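Local coordinates for protein sortase (Actinomyces oris, PDB 5UTT) that probably acts as a class E sortase, a Gram-positive transpeptidase that anchors sorted surface proteins to the cell wall, this chain holding its sortase domain, at residues Q68-G71 and N75-I78; P130-P135 and I164-F169; D15-M20 and T140-T145; P46-T51 and L56-A61. All coordinates share one frame; numbering follows the deposited sequence.

How the contacts relate
Contact 1 is the most buried of the four, with Phe76 under the loop that leads into strand 74-79; the other three are partly buried. Contacts 1, 2 and 3 meet on adjacent strands: 74-79, 142-150 and 161-174 pair side by side, so that Asn75 bonds Thr145 and Phe169 bonds Arg142. Contact 4 lies at the parallel strands 45-49 and 61-63, about 20 Å between centres from contacts 2 and 3, and touches contact 1 where Ile47 meets Phe76 and Ile78. Chemistry follows place: backbone bonds with apolar packing in contacts 1 and 4, a proline over a histidine in contact 2, and a proline and water against an arginine in contact 3.

Contact 1. Residues Q68-G71 and N75-I78; sequences QQLG and NFAI
Phe76 carries this contact, its ring lying against the backbone of Gln68 to Leu70. Its CB stands 3.8 Å from Gln68 O. Because CG is anti to the backbone N (chi1 175°), the ring runs along the loop, and CD1 comes 3.3 Å from Gln68 O, which sits at the ring edge near its plane, while Leu70 N is equally close. CE1 meets Leu70 CB, which lies over one face, displaced toward the rim, 4.0 Å from the ring centroid in a CH-pi contact. CZ, the tip, lies 4.2 Å from Leu70 CB. Over the same face, Leu70 CD1 reaches CD2 on the other flank of the ring. Two hydrogen bonds between Gln68 and Asn75 hold the start of the strand. Gln68 N donates to Asn75 O at 3.1 Å, approaching from above the carbonyl plane; Gln68 OE1, brought back by the bend at chi2 (65°), receives Asn75 N at 3.1 Å, in the amide plane on a lone pair. Asn75 turns its amide to Thr145 and Ala129, and His63 stacks on the Phe76 ring. The loop between strands 61-63 and 74-79 thus doubles back over the latter in the sortase beta-barrel.

Contact 2. Residues P130-P135 and I164-F169; sequences PVPNQP and IVHAKF
Pro132 lies over the imidazole of His166, so that a turn of the long loop before strand 142-150 packs onto strand 161-174 of the sortase beta-barrel. The main interaction is CH-pi. Pro132 CB sits above the middle of the His166 ring, 3.7 Å from its centroid and 11° off the ring normal. Its nearest ring atom is NE2, at 3.6 Å, and CG of the same proline reaches out over CD2. His166 has CG anti to its carbonyl carbon (chi1 -68°), which carries the imidazole off the strand to meet the proline; the two side chains pass alongside one another, pointing opposite ways.

Van der Waals contact at the ring edge comes from Asn133. Its OD1 lies 3.9 Å from His166 CE1, close to the ring plane, and its amide is turned steeply against the imidazole, with 74° between the planes.

No hydrogen bond crosses between 130-135 and 164-169, but His166 NE2 is bonded to Val127 O, earlier in the same loop, which fixes the rotation of the ring beneath the proline. Within the loop, Val131 to Gln134 form a type II turn, in which Asn133 takes the third position with a positive phi; Asn133 also shares a backbone bond with Glu126. The turn itself is closed by Gln134 N donating to Val131 O at 3.0 Å.

Contact 3. Residues D15-M20 and T140-T145; sequences DAPPVM and TDRYIT
The carbonyl O of Pro17, a residue whose ring packs on Arg142, accepts a hydrogen bond of 2.6 Å from a water. The same water takes a weak bond from Arg142 NH2 at 2.7 Å, so it bridges the two segments. The contact joins the N-terminal segment that precedes strand 28-33 to the beginning of strand 142-150, the strand that carries the TLxTC signature of the sortase barrel. Beyond the water, the contact is made by one guanidinium face. Pro17 CD lies 3.4 Å above that plane, displaced toward the rim, and is 3.5 Å from Arg142 NE, while Pro17 CG also reaches Arg142 CD. Ala16 CA lies over the same face. Arg142 is extended from CG to NE, and the roughly perpendicular twist at chi4 (80°) turns the guanidinium flat against the proline. NE is bonded to Gly71 O in the loop before strand 74-79, an anchor that should limit rotation of the group. On the other segment, Pro17 is backed by Trp172 and Tyr110, and Asp15 O is bonded to Trp172 NE1. At the end of the guanidinium, NH2 lies 3.6 Å from Ala16 CB.

Contact 4. Residues P46-T51 and L56-A61; sequences PIMEGT and LDQAAA
Ile47 and Ala61 pair as a parallel beta bridge. Ala61 binds on both sides of Ile47: its N donates to Pro46 O, and its O accepts from Met48 N with an N-H...O angle of 170°, both bonds 2.8 Å long and nearly along the C=O axis. Ile47 CA adds a CA-H...O contact of 3.3 Å to that same Ala61 O. On the side of the sheet where both side chains project, Ile47 CG1 meets Ala61 CB at 4.1 Å. The neighbouring Met48 extends beyond CG, which puts CE 3.6 Å from Gln58 OE1 and against Ala60 CB; the methionine lies nearly perpendicular to the glutamine. Pro46 CB also touches Ala60 CB. At the far end, Leu56 CD1 lies 3.5 Å from Thr51 O.

Around these, a type I turn from Leu56 to Ala59 leads the chain into the bridge, and Gln58 NE2 is held by Asp54 O. Asp57 OD1 bonds His81 NE2. The whole is a minimal beta-alpha-beta crossover, its helix a single turn (53-56), between the adjacent parallel strands 45-49 and 61-63. Strand 28-33 runs antiparallel on the other edge of strand 45-49, and Ile47 and Ala61 pack against Ile78 of strand 74-79.

Contact 1. Residues Q68-G71 and N75-I78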
loop_
_atom_site.group_PDB
_atom_site.type_symbol
_atom_site.label_atom_id
_atom_site.label_comp_id
_atom_site.label_asym_id
_atom_site.label_seq_id
_atom_site.Cartn_x
_atom_site.Cartn_y
_atom_site.Cartn_z
ATOM N N GLN A 68 6.067 -7.200 -7.180
ATOM C CA GLN A 68 6.111 -6.393 -8.383
ATOM C C GLN A 68 6.222 -4.898 -8.087
ATOM O O GLN A 68 6.012 -4.432 -6.937
ATOM C CB GLN A 68 4.914 -6.699 -9.301
ATOM C CG GLN A 68 5.049 -8.024 -9.994
ATOM C CD GLN A 68 5.025 -9.184 -9.051
ATOM O OE1 GLN A 68 4.029 -9.424 -8.362
ATOM N NE2 GLN A 68 6.101 -9.939 -9.027
ATOM N N GLN A 69 6.629 -4.142 -9.102
ATOM C CA GLN A 69 6.765 -2.710 -8.962
ATOM C C GLN A 69 5.392 -2.037 -9.053
ATOM O O GLN A 69 4.410 -2.606 -9.562
ATOM C CB GLN A 69 7.735 -2.132 -9.995
ATOM C CG GLN A 69 9.096 -2.803 -10.066
ATOM C CD GLN A 69 9.793 -2.922 -8.708
ATOM O OE1 GLN A 69 9.728 -2.011 -7.858
ATOM N NE2 GLN A 69 10.465 -4.059 -8.488
ATOM N N LEU A 70 5.330 -0.812 -8.539
ATOM C CA LEU A 70 4.107 -0.033 -8.568
ATOM C C LEU A 70 3.660 0.234 -10.012
ATOM O O LEU A 70 4.439 0.689 -10.872
ATOM C CB LEU A 70 4.310 1.269 -7.805
ATOM C CG LEU A 70 3.126 2.218 -7.728
ATOM C CD1 LEU A 70 1.901 1.570 -7.117
ATOM C CD2 LEU A 70 3.561 3.453 -6.947
ATOM N N GLY A 71 2.412 -0.115 -10.275
ATOM C CA GLY A 71 1.867 -0.052 -11.629
ATOM C C GLY A 71 2.028 -1.294 -12.466
ATOM O O GLY A 71 1.356 -1.410 -13.504
ATOM N N ASN A 75 1.490 -7.758 -8.062
ATOM C CA ASN A 75 1.108 -7.311 -6.722
ATOM C C ASN A 75 2.205 -6.514 -6.081
ATOM O O ASN A 75 3.269 -7.050 -5.890
ATOM C CB ASN A 75 0.819 -8.551 -5.879
ATOM C CG ASN A 75 0.149 -8.228 -4.544
ATOM O OD1 ASN A 75 -0.176 -7.069 -4.247
ATOM N ND2 ASN A 75 -0.089 -9.251 -3.752
ATOM N N PHE A 76 1.949 -5.229 -5.858
ATOM C CA PHE A 76 2.910 -4.306 -5.202
ATOM C C PHE A 76 2.603 -4.381 -3.709
ATOM O O PHE A 76 1.625 -3.791 -3.237
ATOM C CB PHE A 76 2.741 -2.903 -5.757
ATOM C CG PHE A 76 3.607 -1.856 -5.070
ATOM C CD1 PHE A 76 4.937 -1.744 -5.405
ATOM C CD2 PHE A 76 3.051 -0.950 -4.177
ATOM C CE1 PHE A 76 5.749 -0.781 -4.794
ATOM C CE2 PHE A 76 3.856 0.028 -3.558
ATOM C CZ PHE A 76 5.186 0.103 -3.871
ATOM N N ALA A 77 3.428 -5.064 -2.939
ATOM C CA ALA A 77 3.053 -5.331 -1.577
ATOM C C ALA A 77 3.929 -4.495 -0.663
ATOM O O ALA A 77 5.150 -4.342 -0.905
ATOM C CB ALA A 77 3.197 -6.795 -1.263
ATOM N N ILE A 78 3.294 -3.925 0.332
ATOM C CA ILE A 78 4.035 -3.086 1.300
ATOM C C ILE A 78 3.698 -3.440 2.733
ATOM O O ILE A 78 2.565 -3.731 3.107
ATOM C CB ILE A 78 3.802 -1.574 1.027
ATOM C CG1 ILE A 78 2.323 -1.227 1.117
ATOM C CG2 ILE A 78 4.419 -1.126 -0.317
ATOM C CD1 ILE A 78 2.052 0.249 1.019
#

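Contact 2. Residues P130-P135 and I164-F169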
loop_
_atom_site.group_PDB
_atom_site.type_symbol
_atom_site.label_atom_id
_atom_site.label_comp_id
_atom_site.label_asym_id
_atom_site.label_seq_id
_atom_site.Cartn_x
_atom_site.Cartn_y
_atom_site.Cartn_z
ATOM N N PRO A 130 1.826 -12.656 -6.795
ATOM C CA PRO A 130 1.431 -11.790 -7.905
ATOM C C PRO A 130 -0.063 -11.727 -8.077
ATOM O O PRO A 130 -0.590 -10.647 -8.261
ATOM C CB PRO A 130 2.090 -12.452 -9.102
ATOM C CG PRO A 130 3.323 -13.062 -8.537
ATOM C CD PRO A 130 2.980 -13.500 -7.129
ATOM N N VAL A 131 -0.727 -12.885 -8.004
ATOM C CA VAL A 131 -2.162 -12.957 -7.852
ATOM C C VAL A 131 -2.463 -13.258 -6.372
ATOM O O VAL A 131 -2.117 -14.324 -5.891
ATOM C CB VAL A 131 -2.803 -14.032 -8.743
ATOM C CG1 VAL A 131 -4.319 -14.009 -8.578
ATOM C CG2 VAL A 131 -2.405 -13.784 -10.174
ATOM N N PRO A 132 -3.082 -12.297 -5.661
ATOM C CA PRO A 132 -3.350 -12.447 -4.226
ATOM C C PRO A 132 -4.020 -13.761 -3.881
ATOM O O PRO A 132 -5.028 -14.121 -4.514
ATOM C CB PRO A 132 -4.283 -11.272 -3.930
ATOM C CG PRO A 132 -3.841 -10.223 -4.859
ATOM C CD PRO A 132 -3.439 -10.948 -6.123
ATOM N N ASN A 133 -3.418 -14.487 -2.933
ATOM C CA ASN A 133 -3.918 -15.773 -2.433
ATOM C C ASN A 133 -3.863 -16.935 -3.437
ATOM O O ASN A 133 -4.471 -17.972 -3.175
ATOM C CB ASN A 133 -5.363 -15.629 -1.944
ATOM C CG ASN A 133 -5.508 -14.587 -0.877
ATOM O OD1 ASN A 133 -4.630 -14.408 -0.061
ATOM N ND2 ASN A 133 -6.631 -13.905 -0.878
ATOM N N GLN A 134 -3.156 -16.778 -4.564
ATOM C CA GLN A 134 -3.076 -17.833 -5.589
ATOM C C GLN A 134 -1.657 -17.914 -6.085
ATOM O O GLN A 134 -1.316 -17.314 -7.099
ATOM C CB GLN A 134 -4.010 -17.525 -6.749
ATOM C CG GLN A 134 -5.448 -17.334 -6.338
ATOM C CD GLN A 134 -6.354 -17.137 -7.526
ATOM O OE1 GLN A 134 -6.152 -17.748 -8.584
ATOM N NE2 GLN A 134 -7.352 -16.266 -7.376
ATOM N N PRO A 135 -0.785 -18.612 -5.341
ATOM C CA PRO A 135 0.629 -18.561 -5.712
ATOM C C PRO A 135 0.970 -19.168 -7.075
ATOM O O PRO A 135 1.986 -18.818 -7.651
ATOM C CB PRO A 135 1.324 -19.334 -4.584
ATOM C CG PRO A 135 0.260 -20.159 -3.964
ATOM C CD PRO A 135 -1.012 -19.397 -4.118
ATOM N N ILE A 164 -4.075 -8.184 6.495
ATOM C CA ILE A 164 -3.715 -7.980 5.093
ATOM C C ILE A 164 -4.874 -7.281 4.391
ATOM O O ILE A 164 -5.999 -7.698 4.519
ATOM C CB ILE A 164 -3.521 -9.301 4.347
ATOM C CG1 ILE A 164 -2.636 -10.264 5.139
ATOM C CG2 ILE A 164 -2.992 -9.056 2.922
ATOM C CD1 ILE A 164 -1.236 -9.748 5.352
ATOM N N VAL A 165 -4.581 -6.200 3.673
ATOM C CA VAL A 165 -5.593 -5.545 2.817
ATOM C C VAL A 165 -5.174 -5.618 1.359
ATOM O O VAL A 165 -4.088 -5.208 1.003
ATOM C CB VAL A 165 -5.865 -4.072 3.215
ATOM C CG1 VAL A 165 -6.832 -3.358 2.245
ATOM C CG2 VAL A 165 -6.435 -4.027 4.595
ATOM N N HIS A 166 -6.090 -6.092 0.522
ATOM C CA HIS A 166 -5.871 -6.080 -0.939
ATOM C C HIS A 166 -6.711 -4.998 -1.643
ATOM O O HIS A 166 -7.878 -4.817 -1.318
ATOM C CB HIS A 166 -6.253 -7.450 -1.539
ATOM C CG HIS A 166 -5.351 -8.567 -1.136
ATOM N ND1 HIS A 166 -5.806 -9.744 -0.577
ATOM C CD2 HIS A 166 -4.004 -8.648 -1.132
ATOM C CE1 HIS A 166 -4.774 -10.523 -0.308
ATOM N NE2 HIS A 166 -3.669 -9.872 -0.619
ATOM N N ALA A 167 -6.116 -4.301 -2.607
ATOM C CA ALA A 167 -6.807 -3.285 -3.405
ATOM C C ALA A 167 -6.427 -3.453 -4.882
ATOM O O ALA A 167 -5.264 -3.619 -5.228
ATOM C CB ALA A 167 -6.525 -1.863 -2.911
ATOM N N LYS A 168 -7.458 -3.487 -5.723
ATOM C CA LYS A 168 -7.290 -3.610 -7.175
ATOM C C LYS A 168 -7.203 -2.230 -7.847
ATOM O O LYS A 168 -7.939 -1.311 -7.494
ATOM C CB LYS A 168 -8.465 -4.413 -7.735
ATOM C CG LYS A 168 -8.356 -4.689 -9.226
ATOM C CD LYS A 168 -9.405 -5.708 -9.677
ATOM C CE LYS A 168 -9.492 -5.725 -11.183
ATOM N NZ LYS A 168 -10.334 -6.830 -11.719
ATOM N N PHE A 169 -6.322 -2.099 -8.825
ATOM C CA PHE A 169 -6.126 -0.837 -9.519
ATOM C C PHE A 169 -7.421 -0.313 -10.119
ATOM O O PHE A 169 -8.161 -1.103 -10.766
ATOM C CB PHE A 169 -5.028 -1.000 -10.571
ATOM C CG PHE A 169 -4.701 0.264 -11.321
ATOM C CD1 PHE A 169 -3.971 1.295 -10.735
ATOM C CD2 PHE A 169 -5.140 0.433 -12.603
ATOM C CE1 PHE A 169 -3.697 2.464 -11.425
ATOM C CE2 PHE A 169 -4.868 1.578 -13.294
ATOM C CZ PHE A 169 -4.158 2.603 -12.706
#

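Contact 3. Residues D15-M20 and T140-T145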
loop_
_atom_site.group_PDB
_atom_site.type_symbol
_atom_site.label_atom_id
_atom_site.label_comp_id
_atom_site.label_asym_id
_atom_site.label_seq_id
_atom_site.Cartn_x
_atom_site.Cartn_y
_atom_site.Cartn_z
ATOM N N ASP A 15 -6.543 3.422 -18.970
ATOM C CA ASP A 15 -5.531 2.702 -19.759
ATOM C C ASP A 15 -4.348 2.351 -18.845
ATOM O O ASP A 15 -4.257 2.813 -17.699
ATOM C CB ASP A 15 -5.060 3.531 -20.971
ATOM C CG ASP A 15 -4.512 4.890 -20.581
ATOM O OD1 ASP A 15 -4.773 5.355 -19.457
ATOM O OD2 ASP A 15 -3.816 5.506 -21.406
ATOM N N ALA A 16 -3.425 1.542 -19.335
ATOM C CA ALA A 16 -2.402 1.067 -18.422
ATOM C C ALA A 16 -1.617 2.252 -17.829
ATOM O O ALA A 16 -1.255 3.207 -18.526
ATOM C CB ALA A 16 -1.489 0.060 -19.094
ATOM N N PRO A 17 -1.365 2.189 -16.521
ATOM C CA PRO A 17 -0.554 3.235 -15.902
ATOM C C PRO A 17 0.938 3.101 -16.171
ATOM O O PRO A 17 1.406 2.024 -16.526
ATOM C CB PRO A 17 -0.813 3.025 -14.422
ATOM C CG PRO A 17 -1.016 1.566 -14.279
ATOM C CD PRO A 17 -1.766 1.155 -15.565
ATOM N N PRO A 18 1.705 4.185 -15.925
ATOM C CA PRO A 18 3.146 4.060 -16.032
ATOM C C PRO A 18 3.682 3.114 -14.959
ATOM O O PRO A 18 3.159 3.090 -13.839
ATOM C CB PRO A 18 3.655 5.492 -15.823
ATOM C CG PRO A 18 2.470 6.370 -15.905
ATOM C CD PRO A 18 1.281 5.541 -15.552
ATOM N N VAL A 19 4.710 2.336 -15.300
ATOM C CA VAL A 19 5.286 1.393 -14.365
ATOM C C VAL A 19 6.476 2.059 -13.707
ATOM O O VAL A 19 7.281 2.692 -14.377
ATOM C CB VAL A 19 5.711 0.084 -15.040
ATOM C CG1 VAL A 19 6.342 -0.858 -14.021
ATOM C CG2 VAL A 19 4.497 -0.597 -15.675
ATOM N N MET A 20 6.569 1.950 -12.395
ATOM C CA MET A 20 7.759 2.468 -11.709
ATOM C C MET A 20 8.946 1.529 -11.940
ATOM O O MET A 20 8.804 0.313 -11.894
ATOM C CB MET A 20 7.493 2.608 -10.215
ATOM C CG MET A 20 6.413 3.599 -9.833
ATOM S SD MET A 20 6.775 5.289 -10.288
ATOM C CE MET A 20 7.894 5.763 -8.969
ATOM N N THR A 140 -3.037 -10.967 -14.162
ATOM C CA THR A 140 -3.608 -10.059 -15.169
ATOM C C THR A 140 -3.868 -8.634 -14.687
ATOM O O THR A 140 -3.734 -7.689 -15.471
ATOM C CB THR A 140 -4.928 -10.615 -15.707
ATOM O OG1 THR A 140 -4.660 -11.898 -16.267
ATOM C CG2 THR A 140 -5.493 -9.698 -16.735
ATOM N N ASP A 141 -4.209 -8.494 -13.395
ATOM C CA ASP A 141 -4.580 -7.215 -12.816
ATOM C C ASP A 141 -3.433 -6.636 -11.986
ATOM O O ASP A 141 -2.424 -7.282 -11.791
ATOM C CB ASP A 141 -5.811 -7.391 -11.934
ATOM C CG ASP A 141 -7.060 -7.698 -12.737
ATOM O OD1 ASP A 141 -7.212 -7.120 -13.834
ATOM O OD2 ASP A 141 -7.898 -8.494 -12.257
ATOM N N ARG A 142 -3.600 -5.393 -11.600
ATOM C CA ARG A 142 -2.613 -4.691 -10.800
ATOM C C ARG A 142 -3.197 -4.514 -9.405
ATOM O O ARG A 142 -4.278 -3.918 -9.244
ATOM C CB ARG A 142 -2.347 -3.356 -11.450
ATOM C CG ARG A 142 -1.714 -3.414 -12.816
ATOM C CD ARG A 142 -1.775 -2.062 -13.500
ATOM N NE ARG A 142 -1.006 -2.113 -14.723
ATOM C CZ ARG A 142 -1.434 -2.637 -15.868
ATOM N NH1 ARG A 142 -2.678 -3.124 -15.980
ATOM N NH2 ARG A 142 -0.612 -2.651 -16.916
ATOM N N TYR A 143 -2.497 -5.042 -8.387
ATOM C CA TYR A 143 -2.932 -4.907 -6.993
ATOM C C TYR A 143 -1.901 -4.161 -6.183
ATOM O O TYR A 143 -0.708 -4.102 -6.557
ATOM C CB TYR A 143 -3.121 -6.260 -6.312
ATOM C CG TYR A 143 -4.422 -6.936 -6.609
ATOM C CD1 TYR A 143 -5.506 -6.761 -5.780
ATOM C CD2 TYR A 143 -4.584 -7.684 -7.760
ATOM C CE1 TYR A 143 -6.715 -7.365 -6.041
ATOM C CE2 TYR A 143 -5.786 -8.300 -8.043
ATOM C CZ TYR A 143 -6.860 -8.113 -7.178
ATOM O OH TYR A 143 -8.078 -8.682 -7.405
ATOM N N ILE A 144 -2.386 -3.638 -5.069
ATOM C CA ILE A 144 -1.506 -3.225 -3.923
ATOM C C ILE A 144 -1.931 -4.099 -2.749
ATOM O O ILE A 144 -3.106 -4.455 -2.633
ATOM C CB ILE A 144 -1.550 -1.702 -3.614
ATOM C CG1 ILE A 144 -0.432 -1.281 -2.605
ATOM C CG2 ILE A 144 -2.874 -1.240 -3.018
ATOM C CD1 ILE A 144 -0.278 0.191 -2.366
ATOM N N THR A 145 -0.980 -4.422 -1.869
ATOM C CA THR A 145 -1.278 -5.197 -0.707
ATOM C C THR A 145 -0.612 -4.480 0.452
ATOM O O THR A 145 0.555 -4.156 0.352
ATOM C CB THR A 145 -0.740 -6.635 -0.799
ATOM O OG1 THR A 145 -1.434 -7.330 -1.867
ATOM C CG2 THR A 145 -1.028 -7.403 0.457
HETATM O O HOH W 1 0.863 -0.512 -16.154
#

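Contact 4. Residues P46-T51 and L56-A61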
loop_
_atom_site.group_PDB
_atom_site.type_symbol
_atom_site.label_atom_id
_atom_site.label_comp_id
_atom_site.label_asym_id
_atom_site.label_seq_id
_atom_site.Cartn_x
_atom_site.Cartn_y
_atom_site.Cartn_z
ATOM N N PRO A 46 5.674 7.858 3.732
ATOM C CA PRO A 46 6.592 7.496 2.617
ATOM C C PRO A 46 6.603 5.991 2.415
ATOM O O PRO A 46 6.435 5.233 3.376
ATOM C CB PRO A 46 7.976 7.971 3.098
ATOM C CG PRO A 46 7.701 8.729 4.337
ATOM C CD PRO A 46 6.431 8.291 4.918
ATOM N N ILE A 47 6.718 5.581 1.143
ATOM C CA ILE A 47 6.973 4.228 0.775
ATOM C C ILE A 47 8.397 4.071 0.274
ATOM O O ILE A 47 8.809 4.740 -0.693
ATOM C CB ILE A 47 6.011 3.753 -0.346
ATOM C CG1 ILE A 47 4.541 3.982 0.064
ATOM C CG2 ILE A 47 6.256 2.276 -0.596
ATOM C CD1 ILE A 47 3.547 3.832 -1.113
ATOM N N MET A 48 9.124 3.151 0.883
ATOM C CA MET A 48 10.538 2.897 0.514
ATOM C C MET A 48 10.782 1.460 0.123
ATOM O O MET A 48 10.059 0.568 0.571
ATOM C CB MET A 48 11.490 3.329 1.657
ATOM C CG MET A 48 11.481 4.797 1.899
ATOM S SD MET A 48 12.322 5.120 3.464
ATOM C CE MET A 48 11.802 6.792 3.768
ATOM N N GLU A 49 11.800 1.208 -0.693
ATOM C CA GLU A 49 12.184 -0.152 -1.030
ATOM C C GLU A 49 12.717 -0.897 0.188
ATOM O O GLU A 49 13.564 -0.381 0.922
ATOM C CB GLU A 49 13.188 -0.141 -2.184
ATOM C CG GLU A 49 13.652 -1.504 -2.663
ATOM C CD GLU A 49 12.605 -2.274 -3.456
ATOM O OE1 GLU A 49 11.452 -1.789 -3.614
ATOM O OE2 GLU A 49 12.942 -3.384 -3.877
ATOM N N GLY A 50 12.225 -2.104 0.429
ATOM C CA GLY A 50 12.759 -2.942 1.529
ATOM C C GLY A 50 11.933 -2.928 2.781
ATOM O O GLY A 50 11.149 -1.974 3.036
ATOM N N THR A 51 12.053 -3.989 3.572
ATOM C CA THR A 51 11.139 -4.177 4.706
ATOM C C THR A 51 11.863 -4.373 6.007
ATOM O O THR A 51 11.246 -4.788 6.973
ATOM C CB THR A 51 10.212 -5.371 4.550
ATOM O OG1 THR A 51 10.986 -6.585 4.371
ATOM C CG2 THR A 51 9.242 -5.117 3.372
ATOM N N LEU A 56 11.079 0.596 8.170
ATOM C CA LEU A 56 9.804 0.691 8.840
ATOM C C LEU A 56 9.865 1.598 10.094
ATOM O O LEU A 56 8.854 2.192 10.461
ATOM C CB LEU A 56 9.315 -0.693 9.244
ATOM C CG LEU A 56 9.248 -1.772 8.159
ATOM C CD1 LEU A 56 8.660 -3.085 8.682
ATOM C CD2 LEU A 56 8.392 -1.190 7.088
ATOM N N ASP A 57 11.036 1.710 10.721
ATOM C CA ASP A 57 11.166 2.565 11.906
ATOM C C ASP A 57 11.131 4.027 11.567
ATOM O O ASP A 57 10.914 4.841 12.462
ATOM C CB ASP A 57 12.435 2.264 12.676
ATOM C CG ASP A 57 12.322 1.016 13.547
ATOM O OD1 ASP A 57 11.318 0.270 13.462
ATOM O OD2 ASP A 57 13.268 0.750 14.335
ATOM N N GLN A 58 11.333 4.356 10.292
ATOM C CA GLN A 58 11.208 5.723 9.797
ATOM C C GLN A 58 9.733 6.162 9.636
ATOM O O GLN A 58 9.482 7.229 9.105
ATOM C CB GLN A 58 11.914 5.876 8.472
ATOM C CG GLN A 58 13.408 5.615 8.499
ATOM C CD GLN A 58 14.048 5.824 7.143
ATOM O OE1 GLN A 58 14.015 6.929 6.590
ATOM N NE2 GLN A 58 14.630 4.773 6.595
ATOM N N ALA A 59 8.793 5.323 10.060
ATOM C CA ALA A 59 7.342 5.584 9.969
ATOM C C ALA A 59 7.011 5.613 8.488
ATOM O O ALA A 59 6.248 6.476 8.029
ATOM C CB ALA A 59 6.953 6.884 10.615
ATOM N N ALA A 60 7.688 4.716 7.785
ATOM C CA ALA A 60 7.500 4.502 6.319
ATOM C C ALA A 60 7.022 3.112 6.029
ATOM O O ALA A 60 7.274 2.166 6.772
ATOM C CB ALA A 60 8.813 4.752 5.598
ATOM N N ALA A 61 6.298 2.959 4.921
ATOM C CA ALA A 61 5.903 1.679 4.439
ATOM C C ALA A 61 7.064 1.115 3.640
ATOM O O ALA A 61 7.770 1.861 2.977
ATOM C CB ALA A 61 4.697 1.827 3.569
#